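Local coordinates for protein glycosyl hydrolase 25 (Streptococcus pneumoniae, PDB 4FF5) that probably hydrolyses glycosidic bonds in peptidoglycan, as a family 25 glycosyl hydrolase, and takes part in host-cell invasion as a virulence factor, at residues A[68-73]-A[110-114]; A[76-82]-A[116-121]; A[132-136]-A[166-170]; A[149-153]-A[201-205]; A[225-229]-A[258-262]. Numbering follows the deposited sequence.

Overall arrangement
From the N terminus, contact 1 closes the first loop by bringing helix 68-73 to the end of helix 104-112. Contact 2 crosses it: the chain alternates between their segments, and the parallel strand pair 77-84 and 118-123 lies just inside the two helices. Contacts 3 and 4 cross in the same way further on, contact 3 pairing the outer helices 129-143 and 163-177, contact 4 spanning strands 151-155 and 203-207. Contact 5 follows in series and joins strand 228-232 to the last helix, 255-263. Backbone hydrogen bonds link contacts 2 and 4, and side-chain bonds link 4 and 5, round one barrel; contacts 1 and 3, 32 Å apart between centres, lie on opposite sides of the chain's centre.

Contact 1: A[68-73]-A[110-114]; sequences YDALSQ and ELQKR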
# COMPACT_ATOMS: atom_id res chain seq x y z
N TYR A 68 -16.36 2.80 -9.99
CA TYR A 68 -15.80 3.55 -8.84
C TYR A 68 -16.88 4.08 -7.91
O TYR A 68 -16.69 4.08 -6.69
CB TYR A 68 -14.85 4.66 -9.27
CG TYR A 68 -13.52 4.18 -9.82
CD1 TYR A 68 -12.47 3.81 -8.96
CD2 TYR A 68 -13.31 4.11 -11.20
CE1 TYR A 68 -11.24 3.39 -9.47
CE2 TYR A 68 -12.09 3.69 -11.72
CZ TYR A 68 -11.06 3.32 -10.86
OH TYR A 68 -9.86 2.91 -11.40
N ASP A 69 -18.02 4.51 -8.48
CA ASP A 69 -19.19 4.90 -7.67
C ASP A 69 -19.55 3.82 -6.65
O ASP A 69 -19.70 4.11 -5.46
CB ASP A 69 -20.41 5.21 -8.56
CG ASP A 69 -20.25 6.49 -9.36
OD1 ASP A 69 -19.40 7.33 -8.99
OD2 ASP A 69 -20.99 6.68 -10.35
N ALA A 70 -19.68 2.58 -7.12
CA ALA A 70 -20.04 1.47 -6.24
C ALA A 70 -18.91 1.13 -5.26
O ALA A 70 -19.13 0.93 -4.06
CB ALA A 70 -20.43 0.24 -7.05
N LEU A 71 -17.69 1.09 -5.79
CA LEU A 71 -16.55 0.65 -4.97
C LEU A 71 -16.29 1.59 -3.80
O LEU A 71 -16.04 1.13 -2.68
CB LEU A 71 -15.31 0.45 -5.86
CG LEU A 71 -14.15 -0.40 -5.29
CD1 LEU A 71 -14.37 -1.89 -5.49
CD2 LEU A 71 -12.83 0.01 -5.91
N SER A 72 -16.36 2.90 -4.04
CA SER A 72 -16.02 3.92 -3.03
C SER A 72 -16.93 3.92 -1.80
O SER A 72 -16.50 4.29 -0.69
CB SER A 72 -15.99 5.32 -3.65
OG SER A 72 -17.30 5.73 -4.02
N GLN A 73 -18.18 3.50 -1.99
CA GLN A 73 -19.12 3.40 -0.87
C GLN A 73 -19.03 2.05 -0.13
O GLN A 73 -19.62 1.90 0.95
CB GLN A 73 -20.57 3.73 -1.28
CG GLN A 73 -20.79 5.09 -1.96
CD GLN A 73 -20.17 6.28 -1.23
OE1 GLN A 73 -20.47 6.55 -0.06
NE2 GLN A 73 -19.30 7.01 -1.93
N GLU A 110 -9.89 8.79 -9.42
CA GLU A 110 -11.28 8.35 -9.33
C GLU A 110 -11.75 8.14 -7.88
O GLU A 110 -12.92 8.38 -7.53
CB GLU A 110 -11.54 7.11 -10.19
CG GLU A 110 -11.35 7.32 -11.70
CD GLU A 110 -12.54 7.93 -12.43
OE1 GLU A 110 -13.45 8.52 -11.82
OE2 GLU A 110 -12.56 7.81 -13.67
N LEU A 111 -10.84 7.71 -7.03
CA LEU A 111 -11.17 7.46 -5.65
C LEU A 111 -11.15 8.75 -4.86
O LEU A 111 -12.03 8.99 -4.00
CB LEU A 111 -10.18 6.43 -5.07
CG LEU A 111 -10.55 4.95 -4.84
CD1 LEU A 111 -11.84 4.41 -5.44
CD2 LEU A 111 -9.37 4.02 -5.11
N GLN A 112 -10.17 9.61 -5.12
CA GLN A 112 -10.08 10.88 -4.40
C GLN A 112 -11.28 11.77 -4.68
O GLN A 112 -11.78 12.45 -3.79
CB GLN A 112 -8.79 11.62 -4.74
CG GLN A 112 -7.59 11.01 -4.04
CD GLN A 112 -6.32 11.81 -4.21
OE1 GLN A 112 -6.14 12.50 -5.21
NE2 GLN A 112 -5.44 11.70 -3.24
N LYS A 113 -11.76 11.75 -5.93
CA LYS A 113 -12.91 12.57 -6.32
C LYS A 113 -14.17 12.10 -5.59
O LYS A 113 -15.11 12.86 -5.44
CB LYS A 113 -13.11 12.57 -7.83
CG LYS A 113 -13.70 11.29 -8.40
N ARG A 114 -14.14 10.86 -5.10
CA ARG A 114 -15.27 10.30 -4.36
C ARG A 114 -15.00 10.30 -2.85
O ARG A 114 -15.64 9.58 -2.08
CB ARG A 114 -15.65 8.92 -4.90
CG ARG A 114 -16.16 8.97 -6.34
CD ARG A 114 -16.19 7.59 -6.98
NE ARG A 114 -16.84 7.60 -8.30
CZ ARG A 114 -16.23 7.93 -9.44
NH1 ARG A 114 -14.96 8.31 -9.44
NH2 ARG A 114 -16.90 7.90 -10.59
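Glu110 opens the second segment by laying its CB over the face of the Tyr68 ring, 3.4 Å from the centroid and only 7° off the normal, a close CH-pi contact. Leu111 follows at the edge of the same ring, with its CD1 3.6 Å from Tyr68 CD1. The phenol end of Tyr68 is held from further back on this helix, by a hydrogen bond to His107. Past the helix, Arg114 reaches back between the segments. Its NE donates to Asp69 OD1 at 2.7 Å, the stronger arm of a salt bridge whose second arm, Arg114 NH2 to the same Asp69 OD1 at 3.0 Å, is weak. Arg114 NH1 turns the other way, to Glu110 O and Glu110 OE1, each at 2.8 Å, so one guanidinium joins two carboxylates in a network. Tyr68 CB sits over a face of that guanidinium, 3.6 Å from Arg114 CZ. The pairing is that of successive helices in the outer layer of a TIM barrel, here tied by charge near the protein surface.

Contact 2: A[76-82]-A[116-121]; sequences SGAIVRV and VPVAVY
Val80 and Val118, both with chi1 t, form the apolar centre, Val80 CG2 lying 3.7 Å from Val118 CG1; on the same face Val82 CG2 meets Val120 CG1 at 3.6 Å. This face, which also carries Ala78, packs against helix 104-112 through Leu111, His107 and Tyr104. The other face points into the barrel: Ile79 (chi1 m, chi2 t) sets CG1 4.2 Å from Ala119 CB and CG2 4.0 Å from Tyr121 CD2. The strands are parallel and extended from Ala78 to Arg81 and from Val118 to Tyr121, their axes 4.3 Å apart at closest and crossed at -33°; Val82 departs, with psi at -36°. The register pairs Ala78 with Val118, Ile79 with Ala119, Val80 with Val120 and Arg81 with Tyr121, at CA-CA distances of 4.6 to 4.9 Å. The ladder runs Ala78 N to Pro117 O 3.1 Å, Ala119 N to Ala78 O 2.9 Å, Val80 N to Ala119 O 2.9 Å, Tyr121 N to Val80 O 2.9 Å and Val82 N to Tyr121 O 3.0 Å. At the polar edge, Tyr121 (chi1 p, chi2 92°) lays a ring face over Arg81 CB, 3.8 Å from the centroid and 26° off the normal. The rest of Arg81 leads away to a salt bridge with Asp101. This is the neighbouring-strand pairing of a TIM barrel; its chemistry implies a wall held by backbone bonds, with aliphatic contacts toward the helices and aromatic and charged groups further along the inner face.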
# COMPACT_ATOMS: atom_id res chain seq x y z
N SER A 76 -13.28 1.81 3.02
CA SER A 76 -12.91 2.90 3.90
C SER A 76 -11.69 3.67 3.40
O SER A 76 -11.53 4.85 3.69
CB SER A 76 -12.71 2.40 5.33
OG SER A 76 -11.76 1.34 5.37
N GLY A 77 -10.82 2.98 2.67
CA GLY A 77 -9.58 3.58 2.15
C GLY A 77 -8.97 2.69 1.08
O GLY A 77 -9.39 1.53 0.88
N ALA A 78 -7.98 3.22 0.38
CA ALA A 78 -7.34 2.47 -0.71
C ALA A 78 -5.85 2.75 -0.73
O ALA A 78 -5.41 3.86 -0.41
CB ALA A 78 -7.97 2.84 -2.05
N ILE A 79 -5.07 1.75 -1.10
CA ILE A 79 -3.64 1.90 -1.24
C ILE A 79 -3.26 1.49 -2.66
O ILE A 79 -3.43 0.33 -3.04
CB ILE A 79 -2.87 1.06 -0.21
CG1 ILE A 79 -3.37 1.35 1.22
CG2 ILE A 79 -1.38 1.37 -0.28
CD1 ILE A 79 -2.56 0.64 2.30
N VAL A 80 -2.73 2.44 -3.42
CA VAL A 80 -2.59 2.28 -4.89
C VAL A 80 -1.11 2.09 -5.30
O VAL A 80 -0.24 2.84 -4.84
CB VAL A 80 -3.21 3.51 -5.62
CG1 VAL A 80 -2.93 3.48 -7.13
CG2 VAL A 80 -4.72 3.56 -5.39
N ARG A 81 -0.83 1.13 -6.17
CA ARG A 81 0.54 0.90 -6.61
C ARG A 81 0.96 1.96 -7.62
O ARG A 81 0.24 2.20 -8.58
CB ARG A 81 0.71 -0.46 -7.27
CG ARG A 81 2.18 -0.81 -7.44
CD ARG A 81 2.35 -2.16 -8.11
NE ARG A 81 2.06 -2.13 -9.55
CZ ARG A 81 2.32 -3.13 -10.39
NH1 ARG A 81 2.91 -4.23 -9.95
NH2 ARG A 81 2.01 -3.03 -11.69
N VAL A 82 2.10 2.59 -7.38
CA VAL A 82 2.65 3.61 -8.31
C VAL A 82 3.90 3.10 -9.04
O VAL A 82 4.13 3.39 -10.23
CB VAL A 82 2.88 4.95 -7.55
CG1 VAL A 82 3.56 6.02 -8.41
CG2 VAL A 82 1.54 5.48 -7.05
N VAL A 116 -12.66 9.23 -1.01
CA VAL A 116 -11.93 8.10 -0.40
C VAL A 116 -10.50 8.54 -0.16
O VAL A 116 -9.86 9.12 -1.06
CB VAL A 116 -11.90 6.84 -1.31
CG1 VAL A 116 -11.17 5.68 -0.63
CG2 VAL A 116 -13.30 6.43 -1.73
N PRO A 117 -9.97 8.28 1.05
CA PRO A 117 -8.56 8.60 1.21
C PRO A 117 -7.68 7.51 0.57
O PRO A 117 -8.01 6.32 0.63
CB PRO A 117 -8.40 8.68 2.73
CG PRO A 117 -9.43 7.74 3.26
CD PRO A 117 -10.58 7.79 2.30
N VAL A 118 -6.58 7.95 -0.03
CA VAL A 118 -5.77 7.08 -0.86
C VAL A 118 -4.31 7.26 -0.46
O VAL A 118 -3.81 8.39 -0.39
CB VAL A 118 -5.92 7.45 -2.36
CG1 VAL A 118 -5.05 6.55 -3.23
CG2 VAL A 118 -7.38 7.34 -2.79
N ALA A 119 -3.66 6.14 -0.20
CA ALA A 119 -2.23 6.09 0.03
C ALA A 119 -1.61 5.41 -1.17
O ALA A 119 -2.33 4.94 -2.06
CB ALA A 119 -1.95 5.31 1.31
N VAL A 120 -0.28 5.32 -1.21
CA VAL A 120 0.38 4.73 -2.36
C VAL A 120 1.43 3.71 -1.92
O VAL A 120 1.89 3.76 -0.78
CB VAL A 120 1.04 5.80 -3.29
CG1 VAL A 120 -0.04 6.61 -4.04
CG2 VAL A 120 2.03 6.69 -2.52
N TYR A 121 1.83 2.82 -2.82
CA TYR A 121 2.93 1.89 -2.54
C TYR A 121 3.86 1.64 -3.73
O TYR A 121 3.48 1.83 -4.88
CB TYR A 121 2.42 0.55 -1.94
CG TYR A 121 1.87 -0.52 -2.91
CD1 TYR A 121 2.70 -1.50 -3.45
CD2 TYR A 121 0.49 -0.59 -3.19
CE1 TYR A 121 2.21 -2.49 -4.29
CE2 TYR A 121 -0.02 -1.59 -4.00
CZ TYR A 121 0.84 -2.52 -4.56
OH TYR A 121 0.33 -3.50 -5.34

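Contact 3: A[132-136]-A[166-170]; sequences MEKAA and GVENF
Both segments are regular alpha-helix, phi/psi near -60/-45, and their short axes pass 8.7 Å apart at closest with a signed crossing angle of -37°, so the chains run roughly parallel. This is the packing of successive helices, 129-143 and 163-177, in the outer layer of a TIM barrel. Met132 and Phe170 mark the nearest backbone approach, 5.1 Å between CA atoms. Met132 (chi1 m, chi2 m, chi3 t) is a knob set into the hole formed by Gly166, Val167, Asn169 and Phe170; its CG lies 3.6 Å from Gly166 O. Phe170 (chi1 t, chi2 -71°) turns its ring back toward helix 129-143. Ala136 CB sits over one ring face, 3.9 Å from the centroid and 8° off the normal, and Ala135 CB approaches Phe170 CE2 to 3.7 Å. Met132 SD stands at the ring edge, 5.4 Å from the centroid, a Met-aromatic contact. Strand 151-155 lies beneath, with Leu153 against Phe170. Toward solvent, one water donates to Glu133 OE2 at 2.8 Å and to Asn169 O at 2.7 Å.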
# COMPACT_ATOMS: atom_id res chain seq x y z
N MET A 132 17.93 1.60 -5.79
CA MET A 132 16.97 1.86 -4.72
C MET A 132 16.61 3.33 -4.63
O MET A 132 15.43 3.68 -4.53
CB MET A 132 17.48 1.34 -3.38
CG MET A 132 17.52 -0.16 -3.31
SD MET A 132 15.84 -0.84 -3.23
CE MET A 132 16.18 -2.45 -2.51
N GLU A 133 17.63 4.19 -4.71
CA GLU A 133 17.43 5.63 -4.62
C GLU A 133 16.71 6.19 -5.87
O GLU A 133 15.87 7.10 -5.74
CB GLU A 133 18.76 6.34 -4.35
CG GLU A 133 19.30 6.04 -2.96
CD GLU A 133 20.65 6.69 -2.66
OE1 GLU A 133 21.25 7.33 -3.56
OE2 GLU A 133 21.11 6.54 -1.53
N LYS A 134 17.02 5.63 -7.04
CA LYS A 134 16.36 5.96 -8.31
C LYS A 134 14.88 5.64 -8.23
O LYS A 134 14.03 6.47 -8.55
CB LYS A 134 17.01 5.18 -9.46
CG LYS A 134 16.47 5.44 -10.85
CD LYS A 134 17.31 4.68 -11.86
CE LYS A 134 16.61 4.50 -13.20
NZ LYS A 134 16.69 5.70 -14.08
N ALA A 135 14.56 4.41 -7.81
CA ALA A 135 13.18 3.96 -7.68
C ALA A 135 12.38 4.82 -6.70
O ALA A 135 11.24 5.17 -6.98
CB ALA A 135 13.15 2.48 -7.29
N ALA A 136 12.97 5.15 -5.56
CA ALA A 136 12.36 6.04 -4.56
C ALA A 136 12.05 7.40 -5.17
O ALA A 136 11.01 7.98 -4.89
CB ALA A 136 13.24 6.19 -3.33
N GLY A 166 19.37 -2.11 1.71
CA GLY A 166 18.72 -1.61 0.51
C GLY A 166 17.36 -0.99 0.81
O GLY A 166 17.02 0.07 0.26
N VAL A 167 16.60 -1.64 1.68
CA VAL A 167 15.29 -1.11 2.10
C VAL A 167 15.48 0.25 2.77
O VAL A 167 14.75 1.20 2.47
CB VAL A 167 14.56 -2.10 3.04
CG1 VAL A 167 13.39 -1.41 3.75
CG2 VAL A 167 14.08 -3.31 2.24
N GLU A 168 16.47 0.34 3.66
CA GLU A 168 16.81 1.60 4.29
C GLU A 168 17.25 2.66 3.27
O GLU A 168 16.90 3.82 3.42
CB GLU A 168 17.89 1.42 5.37
CG GLU A 168 18.46 2.73 5.91
CD GLU A 168 17.42 3.66 6.55
OE1 GLU A 168 16.28 3.24 6.83
OE2 GLU A 168 17.77 4.83 6.81
N ASN A 169 18.02 2.26 2.26
CA ASN A 169 18.39 3.20 1.19
C ASN A 169 17.16 3.84 0.55
O ASN A 169 17.10 5.07 0.35
CB ASN A 169 19.24 2.53 0.11
CG ASN A 169 20.58 2.05 0.62
OD1 ASN A 169 21.20 2.68 1.50
ND2 ASN A 169 21.05 0.93 0.07
N PHE A 170 16.18 2.99 0.24
CA PHE A 170 14.92 3.43 -0.35
C PHE A 170 14.20 4.39 0.60
O PHE A 170 13.83 5.50 0.19
CB PHE A 170 14.06 2.21 -0.68
CG PHE A 170 12.89 2.49 -1.62
CD1 PHE A 170 11.78 3.22 -1.21
CD2 PHE A 170 12.90 1.98 -2.91
CE1 PHE A 170 10.71 3.44 -2.06
CE2 PHE A 170 11.84 2.21 -3.79
CZ PHE A 170 10.74 2.95 -3.36
O HOH W 1 19.27 6.71 0.59

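Contact 4: A[149-153]-A[201-205]; sequences SYYWL and FTSVW
Trp152 has the largest share of buried surface here. It stands on extended backbone (phi/psi -118/137), with chi1 m and chi2 96°, and its indole reaches across to the segment 201-205. Trp152 CZ3 touches Trp205 CB at 3.4 Å, and Trp152 CH2 comes within 3.2 Å of Ser203 OG, near the indole plane. Trp205 (phi/psi -128/127, chi1 t, chi2 19°) directs the edge of its six-membered ring at the face of the Trp152 five-membered ring; the centroids are 5.0 Å apart and the planes 71° apart, a T-shaped stack. A hydrogen bond from Trp205 NE1 to Asn247 fixes the other end of that indole. The two strands are not sheet neighbours: strand 182-186 runs between them, and their short axes stay 8.7 Å apart at closest, crossed at -55°, with 8.5 Å between the CA atoms of Trp152 and Trp205. Contact across the intervening strand is thus made by side chains converging on the interior of the TIM barrel. Just before the strand, Tyr150 points its CB toward 201-205, and with chi1 at -128°, between wells, its OH hydrogen-bonds Thr202 OG1 at 2.7 Å and lies 3.4 Å from Ser203 CB, while Ser203 OG is bonded to Asp227. On the outer side of the barrel wall, Leu153 (chi1 m, chi2 p) brings CD2 to 3.8 Å from Phe201 CE2, at the ring edge, where helix 163-177 adds Phe170 and Val167.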
# COMPACT_ATOMS: atom_id res chain seq x y z
N SER A 149 -2.03 9.90 1.33
CA SER A 149 -2.09 9.89 2.79
C SER A 149 -0.89 9.18 3.45
O SER A 149 -0.65 9.36 4.64
CB SER A 149 -3.39 9.25 3.26
OG SER A 149 -3.36 7.84 3.07
N TYR A 150 -0.18 8.35 2.68
CA TYR A 150 0.92 7.56 3.20
C TYR A 150 1.72 7.01 2.02
O TYR A 150 1.17 6.81 0.94
CB TYR A 150 0.39 6.39 4.03
CG TYR A 150 0.99 6.27 5.42
CD1 TYR A 150 0.36 6.86 6.52
CD2 TYR A 150 2.18 5.57 5.63
CE1 TYR A 150 0.90 6.77 7.80
CE2 TYR A 150 2.73 5.46 6.91
CZ TYR A 150 2.08 6.06 7.98
OH TYR A 150 2.62 5.97 9.25
N TYR A 151 3.00 6.77 2.23
CA TYR A 151 3.82 6.10 1.23
C TYR A 151 4.26 4.76 1.81
O TYR A 151 4.79 4.72 2.92
CB TYR A 151 5.06 6.92 0.94
CG TYR A 151 4.79 8.24 0.27
CD1 TYR A 151 4.44 9.38 1.02
CD2 TYR A 151 4.93 8.36 -1.11
CE1 TYR A 151 4.21 10.60 0.37
CE2 TYR A 151 4.71 9.57 -1.75
CZ TYR A 151 4.35 10.69 -1.02
OH TYR A 151 4.14 11.87 -1.71
N TRP A 152 4.05 3.68 1.07
CA TRP A 152 4.39 2.33 1.56
C TRP A 152 5.44 1.65 0.71
O TRP A 152 5.37 1.68 -0.53
CB TRP A 152 3.13 1.46 1.57
CG TRP A 152 2.10 1.86 2.61
CD1 TRP A 152 0.99 2.66 2.43
CD2 TRP A 152 2.08 1.47 4.02
NE1 TRP A 152 0.28 2.79 3.60
CE2 TRP A 152 0.89 2.10 4.60
CE3 TRP A 152 2.90 0.69 4.85
CZ2 TRP A 152 0.53 1.94 5.94
CZ3 TRP A 152 2.54 0.55 6.20
CH2 TRP A 152 1.38 1.14 6.72
N LEU A 153 6.40 1.00 1.38
CA LEU A 153 7.41 0.18 0.72
C LEU A 153 6.96 -1.26 0.80
O LEU A 153 6.88 -1.82 1.90
CB LEU A 153 8.76 0.32 1.45
CG LEU A 153 9.63 1.52 1.02
CD1 LEU A 153 8.98 2.85 1.37
CD2 LEU A 153 11.03 1.38 1.62
N PHE A 201 10.52 3.17 10.19
CA PHE A 201 9.27 3.41 9.49
C PHE A 201 8.22 3.91 10.46
O PHE A 201 8.34 3.70 11.67
CB PHE A 201 8.79 2.13 8.77
CG PHE A 201 9.70 1.73 7.65
CD1 PHE A 201 10.79 0.90 7.87
CD2 PHE A 201 9.47 2.20 6.36
CE1 PHE A 201 11.66 0.55 6.83
CE2 PHE A 201 10.33 1.85 5.32
CZ PHE A 201 11.42 1.04 5.56
N THR A 202 7.20 4.58 9.93
CA THR A 202 6.15 5.19 10.77
C THR A 202 4.94 4.27 10.95
O THR A 202 4.08 4.51 11.81
CB THR A 202 5.72 6.59 10.25
OG1 THR A 202 5.25 6.50 8.91
CG2 THR A 202 6.87 7.59 10.30
N SER A 203 4.90 3.21 10.15
CA SER A 203 3.87 2.17 10.28
C SER A 203 4.33 0.85 9.65
O SER A 203 5.24 0.84 8.81
CB SER A 203 2.56 2.62 9.61
OG SER A 203 1.51 1.69 9.86
N VAL A 204 3.68 -0.24 10.04
CA VAL A 204 3.98 -1.57 9.51
C VAL A 204 2.70 -2.21 9.01
O VAL A 204 1.65 -2.15 9.67
CB VAL A 204 4.72 -2.47 10.53
CG1 VAL A 204 5.04 -3.83 9.91
CG2 VAL A 204 6.02 -1.79 11.00
N TRP A 205 2.79 -2.84 7.85
CA TRP A 205 1.66 -3.47 7.21
C TRP A 205 2.08 -4.87 6.90
O TRP A 205 3.17 -5.07 6.33
CB TRP A 205 1.39 -2.64 5.96
CG TRP A 205 0.37 -3.12 4.99
CD1 TRP A 205 -0.66 -4.06 5.17
CD2 TRP A 205 0.23 -2.64 3.63
NE1 TRP A 205 -1.40 -4.18 4.01
CE2 TRP A 205 -0.89 -3.38 3.04
CE3 TRP A 205 0.94 -1.73 2.84
CZ2 TRP A 205 -1.31 -3.16 1.73
CZ3 TRP A 205 0.52 -1.54 1.51
CH2 TRP A 205 -0.57 -2.24 0.97

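Contact 5: A[225-229]-A[258-262]; sequences DYDIH and TFRKL
Asp227 comes at the bend that leads into strand 228-232: its phi/psi of -95/-28 lies in the helical region, whereas the next residue is extended. It gives the nearest backbone approach, 6.7 Å from its CA to that of Thr258, and its CB touches Thr258 CG2 at 3.7 Å. With chi1 m and chi2 -21°, its carboxylate reaches Lys261, one turn along the helix. Lys261 NZ donates to Asp227 OD2 at 2.7 Å, a salt bridge made by a lysine with all four chi angles t. A water bridges the same pair, donating to Asp227 OD1 at 2.9 Å and accepting from Lys261 NZ at 3.2 Å. The same OD2 is hydrogen-bonded to Ser203 on the neighbouring strand, and the lysine also reaches the carbonyl of Thr202. Ile228 (phi/psi -149/144, chi1 t, chi2 t) carries on with an apolar contact, its CG2 3.8 Å from Leu262 CD1; Leu262 (chi1 m, chi2 t) also brings CD2 to 4.0 Å from Asp227 OD2. Segment 258-262 is helical throughout, with Leu262 N bonded to Thr258 O at 3.0 Å, and the face bearing Thr258, Lys261 and Leu262 is turned to the strand. The arrangement sets the C-terminal helix 255-263 against the N-terminal end of a TIM-barrel strand. Its chemistry implies an ion pair between a buried carboxylate and a partly exposed, water-bridged lysine, shared with Ser203 and Thr202, beside an aliphatic contact that continues toward the barrel interior.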
# COMPACT_ATOMS: atom_id res chain seq x y z
N ASP A 225 4.28 -4.70 16.73
CA ASP A 225 3.02 -3.92 16.70
C ASP A 225 2.63 -3.29 15.35
O ASP A 225 2.76 -2.07 15.12
CB ASP A 225 3.01 -2.84 17.78
CG ASP A 225 3.85 -1.64 17.41
OD1 ASP A 225 5.01 -1.83 16.99
OD2 ASP A 225 3.34 -0.50 17.53
N TYR A 226 2.08 -4.10 14.47
CA TYR A 226 1.69 -3.62 13.14
C TYR A 226 0.33 -2.87 13.17
O TYR A 226 -0.52 -3.12 14.04
CB TYR A 226 1.68 -4.81 12.18
CG TYR A 226 0.71 -5.89 12.62
CD1 TYR A 226 -0.61 -5.90 12.18
CD2 TYR A 226 1.12 -6.90 13.51
CE1 TYR A 226 -1.51 -6.86 12.60
CE2 TYR A 226 0.22 -7.86 13.96
CZ TYR A 226 -1.08 -7.84 13.50
OH TYR A 226 -1.96 -8.82 13.91
N ASP A 227 0.12 -1.97 12.20
CA ASP A 227 -1.09 -1.17 12.13
C ASP A 227 -2.16 -1.77 11.23
O ASP A 227 -3.36 -1.53 11.40
CB ASP A 227 -0.75 0.22 11.58
CG ASP A 227 -0.07 1.10 12.59
OD1 ASP A 227 -0.17 0.84 13.80
OD2 ASP A 227 0.57 2.09 12.17
N ILE A 228 -1.73 -2.54 10.24
CA ILE A 228 -2.67 -2.96 9.19
C ILE A 228 -2.24 -4.34 8.65
O ILE A 228 -1.06 -4.65 8.57
CB ILE A 228 -2.80 -1.84 8.10
CG1 ILE A 228 -3.79 -2.24 6.98
CG2 ILE A 228 -1.44 -1.37 7.60
CD1 ILE A 228 -4.31 -1.07 6.16
N HIS A 229 -3.25 -5.15 8.33
CA HIS A 229 -3.11 -6.56 8.00
C HIS A 229 -3.74 -6.85 6.67
O HIS A 229 -4.94 -6.64 6.45
CB HIS A 229 -3.74 -7.38 9.13
CG HIS A 229 -3.98 -8.84 8.81
ND1 HIS A 229 -4.98 -9.54 9.38
CD2 HIS A 229 -3.29 -9.73 7.97
CE1 HIS A 229 -4.97 -10.80 8.92
NE2 HIS A 229 -3.93 -10.93 8.06
N THR A 258 -5.97 4.72 14.45
CA THR A 258 -5.05 4.12 13.48
C THR A 258 -5.47 4.41 12.04
O THR A 258 -4.62 4.67 11.18
CB THR A 258 -4.88 2.61 13.73
OG1 THR A 258 -4.45 2.41 15.09
CG2 THR A 258 -3.81 2.01 12.80
N PHE A 259 -6.76 4.39 11.78
CA PHE A 259 -7.25 4.81 10.48
C PHE A 259 -6.87 6.27 10.20
O PHE A 259 -6.43 6.61 9.10
CB PHE A 259 -8.78 4.63 10.36
CG PHE A 259 -9.28 4.90 8.98
CD1 PHE A 259 -9.34 3.87 8.04
CD2 PHE A 259 -9.64 6.18 8.60
CE1 PHE A 259 -9.77 4.14 6.74
CE2 PHE A 259 -10.08 6.45 7.32
CZ PHE A 259 -10.13 5.42 6.38
N ARG A 260 -7.07 7.15 11.19
CA ARG A 260 -6.67 8.55 11.06
C ARG A 260 -5.19 8.65 10.71
O ARG A 260 -4.82 9.35 9.77
CB ARG A 260 -6.94 9.34 12.36
CG ARG A 260 -6.45 10.79 12.26
CD ARG A 260 -6.45 11.50 13.61
N LYS A 261 -4.36 7.95 11.47
CA LYS A 261 -2.94 7.91 11.21
C LYS A 261 -2.61 7.56 9.75
O LYS A 261 -1.78 8.22 9.11
CB LYS A 261 -2.30 6.87 12.13
CG LYS A 261 -0.82 6.72 11.90
CD LYS A 261 -0.20 5.80 12.93
CE LYS A 261 1.13 5.29 12.45
NZ LYS A 261 1.68 4.26 13.38
N LEU A 262 -3.26 6.53 9.23
CA LEU A 262 -2.88 5.96 7.93
C LEU A 262 -3.53 6.65 6.74
O LEU A 262 -2.98 6.63 5.63
CB LEU A 262 -3.19 4.46 7.88
CG LEU A 262 -2.48 3.58 8.93
CD1 LEU A 262 -2.71 2.10 8.65
CD2 LEU A 262 -0.99 3.86 9.00
O HOH W 2 -0.03 2.93 15.77